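Local structure of endoribonuclease YbeY (Aquifex aeolicus, 1OZ9) at residues Gln51-Leu56 / Asp68-Pro73. The protein probably acts as a zinc-dependent, single-strand-specific endoribonuclease that matures the 3' end of 16S rRNA and takes part in ribosome quality control. Numbering follows the deposited sequence.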
loop_
_atom_site.group_PDB
_atom_site.type_symbol
_atom_site.label_atom_id
_atom_site.label_comp_id
_atom_site.label_asym_id
_atom_site.label_seq_id
_atom_site.Cartn_x
_atom_site.Cartn_y
_atom_site.Cartn_z
ATOM N N GLN A 51 -2.591 -10.273 -13.568
ATOM C CA GLN A 51 -2.060 -9.947 -14.881
ATOM C C GLN A 51 -1.536 -8.504 -14.930
ATOM O O GLN A 51 -0.456 -8.237 -15.453
ATOM C CB GLN A 51 -3.058 -10.284 -16.005
ATOM C CG GLN A 51 -3.021 -11.785 -16.350
ATOM C CD GLN A 51 -4.109 -12.277 -17.324
ATOM O OE1 GLN A 51 -4.481 -11.581 -18.282
ATOM N NE2 GLN A 51 -4.588 -13.497 -17.094
ATOM N N GLU A 52 -2.278 -7.572 -14.361
ATOM C CA GLU A 52 -1.815 -6.198 -14.414
ATOM C C GLU A 52 -0.604 -5.979 -13.523
ATOM O O GLU A 52 0.359 -5.315 -13.921
ATOM C CB GLU A 52 -2.917 -5.219 -14.062
ATOM C CG GLU A 52 -2.385 -3.802 -14.014
ATOM C CD GLU A 52 -3.459 -2.755 -14.212
ATOM O OE1 GLU A 52 -4.651 -3.039 -13.910
ATOM O OE2 GLU A 52 -3.088 -1.646 -14.678
ATOM N N ILE A 53 -0.623 -6.548 -12.325
ATOM C CA ILE A 53 0.516 -6.334 -11.449
ATOM C C ILE A 53 1.769 -6.990 -12.038
ATOM O O ILE A 53 2.882 -6.501 -11.873
ATOM C CB ILE A 53 0.217 -6.754 -9.995
ATOM C CG1 ILE A 53 1.005 -5.846 -9.031
ATOM C CG2 ILE A 53 0.494 -8.251 -9.772
ATOM C CD1 ILE A 53 0.443 -5.793 -7.649
ATOM N N ARG A 54 1.576 -8.040 -12.821
ATOM C CA ARG A 54 2.717 -8.694 -13.432
ATOM C C ARG A 54 3.381 -7.771 -14.452
ATOM O O ARG A 54 4.612 -7.641 -14.477
ATOM C CB ARG A 54 2.296 -10.023 -14.056
ATOM C CG ARG A 54 3.409 -10.787 -14.725
ATOM C CD ARG A 54 2.913 -11.987 -15.504
ATOM N NE ARG A 54 3.952 -12.575 -16.345
ATOM C CZ ARG A 54 3.962 -13.848 -16.709
ATOM N NH1 ARG A 54 2.991 -14.656 -16.298
ATOM N NH2 ARG A 54 4.941 -14.320 -17.474
ATOM N N GLU A 55 2.583 -7.125 -15.297
ATOM C CA GLU A 55 3.152 -6.205 -16.275
ATOM C C GLU A 55 3.919 -5.124 -15.526
ATOM O O GLU A 55 5.011 -4.743 -15.928
ATOM C CB GLU A 55 2.083 -5.534 -17.148
ATOM C CG GLU A 55 1.249 -6.433 -18.038
ATOM C CD GLU A 55 0.088 -5.682 -18.675
ATOM O OE1 GLU A 55 -0.125 -4.510 -18.319
ATOM O OE2 GLU A 55 -0.633 -6.256 -19.513
ATOM N N LEU A 56 3.341 -4.636 -14.437
ATOM C CA LEU A 56 3.983 -3.587 -13.645
ATOM C C LEU A 56 5.317 -4.056 -13.056
ATOM O O LEU A 56 6.336 -3.348 -13.137
ATOM C CB LEU A 56 3.059 -3.107 -12.536
ATOM C CG LEU A 56 1.830 -2.328 -13.006
ATOM C CD1 LEU A 56 0.891 -2.020 -11.823
ATOM C CD2 LEU A 56 2.244 -1.052 -13.779
ATOM N N ASP A 68 2.145 -9.256 -4.510
ATOM C CA ASP A 68 1.014 -8.726 -3.735
ATOM C C ASP A 68 0.842 -7.200 -3.787
ATOM O O ASP A 68 -0.291 -6.673 -3.940
ATOM C CB ASP A 68 1.077 -9.185 -2.280
ATOM C CG ASP A 68 2.449 -8.972 -1.631
ATOM O OD1 ASP A 68 3.398 -8.408 -2.263
ATOM O OD2 ASP A 68 2.666 -9.407 -0.464
ATOM N N VAL A 69 1.945 -6.474 -3.666
ATOM C CA VAL A 69 1.824 -5.021 -3.659
ATOM C C VAL A 69 3.077 -4.374 -4.265
ATOM O O VAL A 69 4.193 -4.853 -4.061
ATOM C CB VAL A 69 1.624 -4.520 -2.192
ATOM C CG1 VAL A 69 2.805 -4.967 -1.264
ATOM C CG2 VAL A 69 1.340 -2.979 -2.093
ATOM N N LEU A 70 2.884 -3.282 -4.995
ATOM C CA LEU A 70 3.994 -2.498 -5.492
ATOM C C LEU A 70 3.734 -1.038 -5.145
ATOM O O LEU A 70 2.579 -0.590 -5.156
ATOM C CB LEU A 70 4.156 -2.674 -6.992
ATOM C CG LEU A 70 4.656 -4.059 -7.452
ATOM C CD1 LEU A 70 4.620 -4.120 -8.966
ATOM C CD2 LEU A 70 6.072 -4.353 -6.995
ATOM N N SER A 71 4.781 -0.293 -4.824
ATOM C CA SER A 71 4.592 1.131 -4.549
ATOM C C SER A 71 5.413 1.983 -5.524
ATOM O O SER A 71 6.575 1.653 -5.819
ATOM C CB SER A 71 5.046 1.413 -3.113
ATOM O OG SER A 71 6.470 1.309 -3.131
ATOM N N PHE A 72 4.835 3.080 -6.017
ATOM C CA PHE A 72 5.495 3.915 -7.022
ATOM C C PHE A 72 5.551 5.374 -6.577
ATOM O O PHE A 72 4.540 6.060 -6.641
ATOM C CB PHE A 72 4.717 3.855 -8.348
ATOM C CG PHE A 72 4.529 2.458 -8.876
ATOM C CD1 PHE A 72 3.396 1.738 -8.578
ATOM C CD2 PHE A 72 5.510 1.853 -9.615
ATOM C CE1 PHE A 72 3.241 0.430 -9.029
ATOM C CE2 PHE A 72 5.348 0.544 -10.084
ATOM C CZ PHE A 72 4.209 -0.148 -9.803
ATOM N N PRO A 73 6.706 5.854 -6.122
ATOM C CA PRO A 73 6.824 7.258 -5.698
ATOM C C PRO A 73 6.736 8.227 -6.850
ATOM O O PRO A 73 7.246 7.962 -7.940
ATOM C CB PRO A 73 8.232 7.323 -5.094
ATOM C CG PRO A 73 8.991 6.262 -5.847
ATOM C CD PRO A 73 7.969 5.113 -5.922
#
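Ile53 and Leu56 of helical segment 51-56, on helix 50-61, pack on Leu70 and Phe72 of strand segment 69-73, in edge strand 69-78, the segment axes approaching to 9.7 Å with their N-to-C directions 48° apart, in the metalloproteinase-like alpha/beta fold of the YbeY family. Ile53 and Leu56, three residues apart, lie on one side of the helix, while Leu70 and Phe72, two apart, point to the same side of the strand; no hydrogen bond joins the segments, and apolar side chains carry the contact. Leu70 is the residue both helix side chains share. With CG anti to its carbonyl carbon (chi1 -70°), it reaches the helix through one methyl, CD1, which lies 4.0 Å from Ile53 CG1 and equally 4.0 Å from Leu56 CB. The Ile53 and Leu70 side chains cross at a slant, and branched aliphatic side chains suit this buried place, since they bring no polar atom that would need a partner. Phe72 extends the apolar surface along the strand: its CZ comes within 4.2 Å of Leu56 CB, and its ring also meets Tyr60 edge-to-face. The alternating strand directs Val69 away from the helix, towards helix 105-120, where it touches His115, a predicted zinc ligand; here one strand face carries the helix contact and the other lies beside the probable zinc site. Asp68 OD1 accepts a weak hydrogen bond from Val69 N (2.8 Å). Ile53 chi1, -148° and not staggered, sets CG1 against Leu70 CD1; beyond it, the terminal CD1 rests 3.9 Å from Asp68 O.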